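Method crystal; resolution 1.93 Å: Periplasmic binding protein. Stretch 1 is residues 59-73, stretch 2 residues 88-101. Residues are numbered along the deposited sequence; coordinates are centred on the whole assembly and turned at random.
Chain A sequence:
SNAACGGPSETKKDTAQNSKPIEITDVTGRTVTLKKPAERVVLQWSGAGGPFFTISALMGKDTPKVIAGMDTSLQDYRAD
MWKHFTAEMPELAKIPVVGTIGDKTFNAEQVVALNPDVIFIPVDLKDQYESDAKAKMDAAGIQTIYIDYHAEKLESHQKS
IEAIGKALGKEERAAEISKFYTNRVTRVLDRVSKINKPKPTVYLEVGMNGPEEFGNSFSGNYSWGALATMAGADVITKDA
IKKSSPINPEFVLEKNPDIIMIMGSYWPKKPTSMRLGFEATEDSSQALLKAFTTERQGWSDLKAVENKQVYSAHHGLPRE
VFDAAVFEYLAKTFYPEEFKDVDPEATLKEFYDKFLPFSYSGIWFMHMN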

HETATM    1  N   MSE A  59       7.515   0.185  16.851  1.00 33.74           N
HETATM    2  CA  MSE A  59       8.403  -0.558  17.743  1.00 32.27           C
HETATM    3  C   MSE A  59       9.879  -0.471  17.348  1.00 36.00           C
HETATM    4  O   MSE A  59      10.762  -0.721  18.177  1.00 35.18           O
HETATM    5  CB  MSE A  59       7.993  -2.034  17.798  1.00 34.78           C
HETATM    6  CG  MSE A  59       6.563  -2.307  18.247  1.00 35.38           C
HETATM    7 SE   MSE A  59       6.191  -1.613  20.032  0.71 40.64          SE
HETATM    8  CE  MSE A  59       7.679  -2.434  21.018  1.00 32.36           C
ATOM      9  N   GLY A  60      10.152  -0.141  16.088  1.00 36.79           N
ATOM     10  CA  GLY A  60      11.533  -0.100  15.630  1.00 36.27           C
ATOM     11  C   GLY A  60      12.227  -1.439  15.837  1.00 36.23           C
ATOM     12  O   GLY A  60      11.702  -2.483  15.440  1.00 33.00           O
ATOM     13  N   LYS A  61      13.396  -1.410  16.474  1.00 41.57           N
ATOM     14  CA  LYS A  61      14.194  -2.619  16.658  1.00 43.94           C
ATOM     15  C   LYS A  61      13.512  -3.642  17.559  1.00 43.92           C
ATOM     16  O   LYS A  61      13.864  -4.823  17.531  1.00 43.09           O
ATOM     17  CB  LYS A  61      15.563  -2.271  17.228  1.00 49.92           C
ATOM     18  CG  LYS A  61      16.509  -1.602  16.247  1.00 54.82           C
ATOM     19  CD  LYS A  61      17.787  -1.180  16.966  1.00 60.99           C
ATOM     20  CE  LYS A  61      18.942  -0.965  15.996  1.00 65.01           C
ATOM     21  NZ  LYS A  61      20.191  -0.555  16.703  1.00 67.63           N
ATOM     22  N   ASP A  62      12.545  -3.182  18.355  1.00 42.79           N
ATOM     23  CA  ASP A  62      11.817  -4.057  19.279  1.00 43.09           C
ATOM     24  C   ASP A  62      10.638  -4.765  18.620  1.00 39.48           C
ATOM     25  O   ASP A  62       9.877  -5.461  19.295  1.00 39.07           O
ATOM     26  CB  ASP A  62      11.309  -3.264  20.489  1.00 42.99           C
ATOM     27  CG  ASP A  62      12.435  -2.730  21.353  1.00 49.00           C
ATOM     28  OD1 ASP A  62      13.463  -3.429  21.498  1.00 47.83           O
ATOM     29  OD2 ASP A  62      12.287  -1.606  21.884  1.00 53.70           O
ATOM     30  N   THR A  63      10.483  -4.577  17.311  1.00 35.51           N
ATOM     31  CA  THR A  63       9.376  -5.183  16.572  1.00 32.46           C
ATOM     32  C   THR A  63       9.139  -6.680  16.847  1.00 35.56           C
ATOM     33  O   THR A  63       8.005  -7.081  17.105  1.00 36.56           O
ATOM     34  CB  THR A  63       9.495  -4.928  15.043  1.00 36.99           C
ATOM     35  OG1 THR A  63       9.361  -3.526  14.787  1.00 36.41           O
ATOM     36  CG2 THR A  63       8.406  -5.662  14.292  1.00 33.54           C
ATOM     37  N   PRO A  64      10.193  -7.515  16.799  1.00 38.38           N
ATOM     38  CA  PRO A  64       9.920  -8.947  17.007  1.00 42.50           C
ATOM     39  C   PRO A  64       9.407  -9.284  18.416  1.00 43.26           C
ATOM     40  O   PRO A  64       8.753 -10.318  18.595  1.00 43.41           O
ATOM     41  CB  PRO A  64      11.297  -9.599  16.804  1.00 45.30           C
ATOM     42  CG  PRO A  64      12.081  -8.606  15.987  1.00 44.20           C
ATOM     43  CD  PRO A  64      11.615  -7.271  16.494  1.00 42.08           C
ATOM     44  N   LYS A  65       9.688  -8.422  19.392  1.00 39.50           N
ATOM     45  CA  LYS A  65       9.303  -8.679  20.784  1.00 42.19           C
ATOM     46  C   LYS A  65       7.796  -8.599  21.065  1.00 40.92           C
ATOM     47  O   LYS A  65       7.353  -8.932  22.171  1.00 43.21           O
ATOM     48  CB  LYS A  65      10.038  -7.719  21.718  1.00 43.29           C
ATOM     49  CG  LYS A  65      11.551  -7.774  21.627  1.00 47.82           C
ATOM     50  CD  LYS A  65      12.173  -6.948  22.753  1.00 54.95           C
ATOM     51  CE  LYS A  65      13.695  -6.979  22.707  1.00 60.67           C
ATOM     52  NZ  LYS A  65      14.226  -6.225  21.526  1.00 63.84           N
ATOM     53  N   VAL A  66       7.009  -8.158  20.085  1.00 36.96           N
ATOM     54  CA  VAL A  66       5.561  -8.043  20.278  1.00 35.70           C
ATOM     55  C   VAL A  66       4.752  -8.923  19.320  1.00 36.86           C
ATOM     56  O   VAL A  66       3.515  -8.897  19.338  1.00 34.74           O
ATOM     57  CB  VAL A  66       5.067  -6.579  20.121  1.00 36.91           C
ATOM     58  CG1 VAL A  66       5.831  -5.652  21.063  1.00 37.64           C
ATOM     59  CG2 VAL A  66       5.208  -6.122  18.680  1.00 33.00           C
ATOM     60  N   ILE A  67       5.436  -9.681  18.468  1.00 35.75           N
ATOM     61  CA  ILE A  67       4.742 -10.497  17.470  1.00 33.80           C
ATOM     62  C   ILE A  67       4.775 -11.977  17.855  1.00 37.43           C
ATOM     63  O   ILE A  67       5.853 -12.558  17.984  1.00 38.69           O
ATOM     64  CB  ILE A  67       5.372 -10.337  16.071  1.00 33.29           C
ATOM     65  CG1 ILE A  67       5.276  -8.881  15.594  1.00 34.33           C
ATOM     66  CG2 ILE A  67       4.694 -11.277  15.066  1.00 28.45           C
ATOM     67  CD1 ILE A  67       6.156  -8.574  14.390  1.00 34.11           C
ATOM     68  N   ALA A  68       3.601 -12.582  18.039  1.00 36.62           N
ATOM     69  CA  ALA A  68       3.510 -14.002  18.393  1.00 37.92           C
ATOM     70  C   ALA A  68       3.320 -14.899  17.158  1.00 38.31           C
ATOM     71  O   ALA A  68       3.707 -16.080  17.168  1.00 36.70           O
ATOM     72  CB  ALA A  68       2.375 -14.221  19.362  1.00 37.91           C
ATOM     73  N   GLY A  69       2.706 -14.341  16.112  1.00 34.71           N
ATOM     74  CA  GLY A  69       2.428 -15.095  14.903  1.00 31.60           C
ATOM     75  C   GLY A  69       2.655 -14.274  13.655  1.00 33.35           C
ATOM     76  O   GLY A  69       2.108 -13.167  13.513  1.00 33.91           O
HETATM   77  N   MSE A  70       3.452 -14.826  12.741  1.00 33.77           N
HETATM   78  CA  MSE A  70       3.833 -14.153  11.507  1.00 36.15           C
HETATM   79  C   MSE A  70       3.068 -14.770  10.335  1.00 36.57           C
HETATM   80  O   MSE A  70       3.077 -15.992  10.162  1.00 36.83           O
HETATM   81  CB  MSE A  70       5.347 -14.314  11.310  1.00 38.56           C
HETATM   82  CG  MSE A  70       5.872 -14.012   9.910  1.00 39.88           C
HETATM   83 SE   MSE A  70       5.703 -12.122   9.417  0.59 49.84          SE
HETATM   84  CE  MSE A  70       6.796 -11.390  10.810  1.00 24.73           C
ATOM     85  N   ASP A  71       2.382 -13.944   9.549  1.00 33.76           N
ATOM     86  CA  ASP A  71       1.688 -14.449   8.363  1.00 32.64           C
ATOM     87  C   ASP A  71       2.701 -14.624   7.233  1.00 35.69           C
ATOM     88  O   ASP A  71       3.878 -14.278   7.394  1.00 37.16           O
ATOM     89  CB  ASP A  71       0.573 -13.499   7.921  1.00 33.52           C
ATOM     90  CG  ASP A  71       1.091 -12.118   7.571  1.00 34.71           C
ATOM     91  OD1 ASP A  71       2.077 -11.672   8.198  1.00 34.63           O
ATOM     92  OD2 ASP A  71       0.521 -11.471   6.661  1.00 35.26           O
ATOM     93  N   THR A  72       2.254 -15.155   6.095  1.00 34.64           N
ATOM     94  CA  THR A  72       3.164 -15.449   4.983  1.00 37.29           C
ATOM     95  C   THR A  72       2.987 -14.503   3.804  1.00 38.84           C
ATOM     96  O   THR A  72       3.524 -14.745   2.716  1.00 35.58           O
ATOM     97  CB  THR A  72       2.977 -16.881   4.460  1.00 39.39           C
ATOM     98  OG1 THR A  72       1.680 -17.008   3.876  1.00 39.26           O
ATOM     99  CG2 THR A  72       3.102 -17.874   5.587  1.00 42.00           C
ATOM    100  N   SER A  73       2.226 -13.433   4.022  1.00 39.17           N
ATOM    101  CA  SER A  73       1.963 -12.439   2.986  1.00 36.93           C
ATOM    102  C   SER A  73       3.246 -11.871   2.354  1.00 36.07           C
ATOM    103  O   SER A  73       3.384 -11.850   1.120  1.00 35.09           O
ATOM    104  CB  SER A  73       1.077 -11.326   3.564  1.00 38.79           C
ATOM    105  OG  SER A  73       1.008 -10.211   2.698  1.00 46.76           O
ATOM    106  N   GLU A  88      18.081  -7.707   7.750  1.00 43.69           N
ATOM    107  CA  GLU A  88      18.408  -6.693   8.748  1.00 47.28           C
ATOM    108  C   GLU A  88      17.818  -7.016  10.122  1.00 45.81           C
ATOM    109  O   GLU A  88      18.295  -6.514  11.141  1.00 47.81           O
ATOM    110  CB  GLU A  88      17.967  -5.307   8.259  1.00 48.04           C
ATOM    111  CG  GLU A  88      18.498  -4.989   6.854  1.00 54.56           C
ATOM    112  CD  GLU A  88      18.338  -3.533   6.453  1.00 55.28           C
ATOM    113  OE1 GLU A  88      17.530  -2.816   7.089  1.00 53.11           O
ATOM    114  OE2 GLU A  88      19.028  -3.108   5.495  1.00 54.91           O
HETATM  115  N   MSE A  89      16.787  -7.860  10.139  1.00 42.18           N
HETATM  116  CA  MSE A  89      16.117  -8.256  11.378  1.00 40.50           C
HETATM  117  C   MSE A  89      15.813  -9.758  11.326  1.00 39.33           C
HETATM  118  O   MSE A  89      14.663 -10.153  11.162  1.00 36.26           O
HETATM  119  CB  MSE A  89      14.818  -7.456  11.542  1.00 38.12           C
HETATM  120  CG  MSE A  89      14.087  -7.700  12.840  1.00 38.32           C
HETATM  121 SE   MSE A  89      12.588  -6.478  13.007  0.61 41.81          SE
HETATM  122  CE  MSE A  89      13.648  -4.903  13.522  1.00 39.12           C
ATOM    123  N   PRO A  90      16.854 -10.601  11.442  1.00 42.15           N
ATOM    124  CA  PRO A  90      16.699 -12.050  11.231  1.00 43.34           C
ATOM    125  C   PRO A  90      15.700 -12.724  12.170  1.00 43.99           C
ATOM    126  O   PRO A  90      15.196 -13.802  11.848  1.00 45.05           O
ATOM    127  CB  PRO A  90      18.114 -12.604  11.460  1.00 47.15           C
ATOM    128  CG  PRO A  90      18.857 -11.513  12.199  1.00 49.41           C
ATOM    129  CD  PRO A  90      18.252 -10.226  11.717  1.00 46.48           C
ATOM    130  N   GLU A  91      15.403 -12.095  13.301  1.00 43.59           N
ATOM    131  CA  GLU A  91      14.467 -12.684  14.253  1.00 48.07           C
ATOM    132  C   GLU A  91      13.064 -12.808  13.673  1.00 42.18           C
ATOM    133  O   GLU A  91      12.241 -13.562  14.191  1.00 39.23           O
ATOM    134  CB  GLU A  91      14.420 -11.860  15.538  1.00 54.35           C
ATOM    135  CG  GLU A  91      15.708 -11.862  16.331  1.00 66.29           C
ATOM    136  CD  GLU A  91      15.662 -10.874  17.477  1.00 76.21           C
ATOM    137  OE1 GLU A  91      15.686  -9.652  17.206  1.00 78.43           O
ATOM    138  OE2 GLU A  91      15.588 -11.320  18.645  1.00 80.92           O
ATOM    139  N   LEU A  92      12.789 -12.063  12.607  1.00 39.13           N
ATOM    140  CA  LEU A  92      11.471 -12.105  11.979  1.00 39.34           C
ATOM    141  C   LEU A  92      11.177 -13.493  11.414  1.00 41.01           C
ATOM    142  O   LEU A  92      10.026 -13.950  11.424  1.00 40.74           O
ATOM    143  CB  LEU A  92      11.366 -11.059  10.860  1.00 36.76           C
ATOM    144  CG  LEU A  92      11.245  -9.586  11.252  1.00 38.67           C
ATOM    145  CD1 LEU A  92      11.172  -8.716  10.002  1.00 37.50           C
ATOM    146  CD2 LEU A  92      10.010  -9.353  12.130  1.00 37.91           C
ATOM    147  N   ALA A  93      12.224 -14.160  10.929  1.00 43.02           N
ATOM    148  CA  ALA A  93      12.085 -15.472  10.300  1.00 42.38           C
ATOM    149  C   ALA A  93      12.015 -16.600  11.331  1.00 45.09           C
ATOM    150  O   ALA A  93      11.845 -17.772  10.969  1.00 46.33           O
ATOM    151  CB  ALA A  93      13.227 -15.710   9.319  1.00 40.67           C
ATOM    152  N   LYS A  94      12.146 -16.243  12.610  1.00 43.00           N
ATOM    153  CA  LYS A  94      12.071 -17.215  13.703  1.00 45.33           C
ATOM    154  C   LYS A  94      10.692 -17.236  14.372  1.00 45.61           C
ATOM    155  O   LYS A  94      10.409 -18.117  15.180  1.00 47.94           O
ATOM    156  CB  LYS A  94      13.123 -16.905  14.773  1.00 50.57           C
ATOM    157  CG  LYS A  94      14.577 -17.022  14.342  1.00 57.53           C
ATOM    158  CD  LYS A  94      15.478 -16.807  15.555  1.00 64.54           C
ATOM    159  CE  LYS A  94      16.954 -16.712  15.190  1.00 70.79           C
ATOM    160  NZ  LYS A  94      17.777 -16.378  16.398  1.00 74.05           N
ATOM    161  N   ILE A  95       9.846 -16.260  14.056  1.00 42.74           N
ATOM    162  CA  ILE A  95       8.515 -16.188  14.650  1.00 40.87           C
ATOM    163  C   ILE A  95       7.624 -17.274  14.042  1.00 41.31           C
ATOM    164  O   ILE A  95       7.604 -17.444  12.822  1.00 43.07           O
ATOM    165  CB  ILE A  95       7.874 -14.795  14.413  1.00 43.08           C
ATOM    166  CG1 ILE A  95       8.753 -13.685  15.011  1.00 42.54           C
ATOM    167  CG2 ILE A  95       6.465 -14.737  14.998  1.00 40.64           C
ATOM    168  CD1 ILE A  95       8.338 -12.272  14.571  1.00 40.01           C
ATOM    169  N   PRO A  96       6.894 -18.021  14.890  1.00 42.13           N
ATOM    170  CA  PRO A  96       5.969 -19.049  14.394  1.00 43.16           C
ATOM    171  C   PRO A  96       5.072 -18.512  13.281  1.00 40.14           C
ATOM    172  O   PRO A  96       4.563 -17.392  13.390  1.00 40.84           O
ATOM    173  CB  PRO A  96       5.140 -19.389  15.637  1.00 44.10           C
ATOM    174  CG  PRO A  96       6.108 -19.185  16.772  1.00 44.05           C
ATOM    175  CD  PRO A  96       6.943 -17.989  16.366  1.00 42.01           C
ATOM    176  N   VAL A  97       4.903 -19.293  12.219  1.00 37.54           N
ATOM    177  CA  VAL A  97       4.126 -18.875  11.056  1.00 39.54           C
ATOM    178  C   VAL A  97       2.645 -19.220  11.242  1.00 38.77           C
ATOM    179  O   VAL A  97       2.330 -20.282  11.790  1.00 40.33           O
ATOM    180  CB  VAL A  97       4.682 -19.550   9.780  1.00 43.99           C
ATOM    181  CG1 VAL A  97       3.763 -19.334   8.590  1.00 43.71           C
ATOM    182  CG2 VAL A  97       6.078 -19.022   9.467  1.00 43.16           C
ATOM    183  N   VAL A  98       1.742 -18.326  10.829  1.00 34.10           N
ATOM    184  CA  VAL A  98       0.303 -18.621  10.850  1.00 34.52           C
ATOM    185  C   VAL A  98      -0.305 -18.493   9.452  1.00 36.91           C
ATOM    186  O   VAL A  98       0.238 -17.792   8.590  1.00 36.51           O
ATOM    187  CB  VAL A  98      -0.490 -17.693  11.811  1.00 31.29           C
ATOM    188  CG1 VAL A  98      -0.033 -17.886  13.236  1.00 34.08           C
ATOM    189  CG2 VAL A  98      -0.326 -16.230  11.402  1.00 29.41           C
ATOM    190  N   GLY A  99      -1.435 -19.160   9.225  1.00 34.78           N
ATOM    191  CA  GLY A  99      -2.103 -19.054   7.942  1.00 38.33           C
ATOM    192  C   GLY A  99      -2.720 -17.679   7.738  1.00 37.96           C
ATOM    193  O   GLY A  99      -2.608 -16.798   8.603  1.00 37.40           O
ATOM    194  N   THR A 100      -3.380 -17.494   6.597  1.00 35.03           N
ATOM    195  CA  THR A 100      -4.063 -16.241   6.305  1.00 33.18           C
ATOM    196  C   THR A 100      -5.576 -16.473   6.230  1.00 34.03           C
ATOM    197  O   THR A 100      -6.028 -17.440   5.617  1.00 37.24           O
ATOM    198  CB  THR A 100      -3.510 -15.624   4.998  1.00 37.28           C
ATOM    199  OG1 THR A 100      -2.169 -15.166   5.233  1.00 38.56           O
ATOM    200  CG2 THR A 100      -4.350 -14.446   4.551  1.00 36.54           C
ATOM    201  N   ILE A 101      -6.352 -15.605   6.880  1.00 34.31           N
ATOM    202  CA  ILE A 101      -7.817 -15.670   6.847  1.00 35.34           C
ATOM    203  C   ILE A 101      -8.298 -15.648   5.402  1.00 39.05           C
ATOM    204  O   ILE A 101      -7.861 -14.801   4.624  1.00 37.42           O
ATOM    205  CB  ILE A 101      -8.452 -14.455   7.571  1.00 40.15           C
ATOM    206  CG1 ILE A 101      -8.143 -14.494   9.067  1.00 39.03           C
ATOM    207  CG2 ILE A 101      -9.973 -14.410   7.351  1.00 39.56           C
ATOM    208  CD1 ILE A 101      -8.862 -15.617   9.797  1.00 40.89           C
TER
HETATM  209  O   HOH W   1      -1.803 -12.542   5.571  1.00 40.08           O
HETATM  210  O   HOH W   2      -0.182 -16.665   6.300  1.00 43.02           O

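Side-chain conformations in a well-packed contact are best read as solutions to a local problem, as the pairing of residues 59-73 with 88-101 in this periplasmic binding protein illustrates. A single backbone bridge anchors it: Met 70 N donates to Pro 96 O (2.9 Å, nearly linear), and Val 98 N donates to Met 70 O (2.8 Å). The bridge satisfies the backbone N and O of Met 70, and its selenomethionine side chain packs against the second stretch. Met 70 CB lies 3.9 Å from Ile 95 CG2; from there t, p, p carries Met 70 CE to 4.0 Å from Leu 92 CD2.

Ile 95 points toward the first stretch and adopts m, t. Both branches lie close to Ile 67 and Met 70: Ile 95 CD1 is 3.8 Å and Ile 95 CG2 3.9 Å from Ile 67 CG2. Leu 92 starts sideways, yet its m, t rotamer brings its end nearer, to that contact with Met 70 CE.

Met 89 is more extended than Met 70, with chi2 t where Met 70 has p. This puts Met 89 SE 3.7 Å from Pro 64 CG; the m turn at chi3 then brings Met 89 CE to 3.6 Å from Gly 60 O. Gly 60 O also accepts a hydrogen bond from Thr 63 OG1 (2.6 Å), which the m rotamer of Thr 63 makes possible, so the hydroxyl is turned back on its own stretch while Thr 63 CB rests 4.0 Å from Met 89 SE.

Beyond the bridge, packing and water share the contact. Thr 72, in p, sets its CG2 3.4 Å from Val 97 CG1. One water accepts from Thr 72 N (2.9 Å), donates to Val 98 O (2.6 Å) and bonds Thr 100 OG1 (2.7 Å). A second donates to Asp 71 OD2 (2.8 Å) and meets Thr 100 OG1 at 2.7 Å.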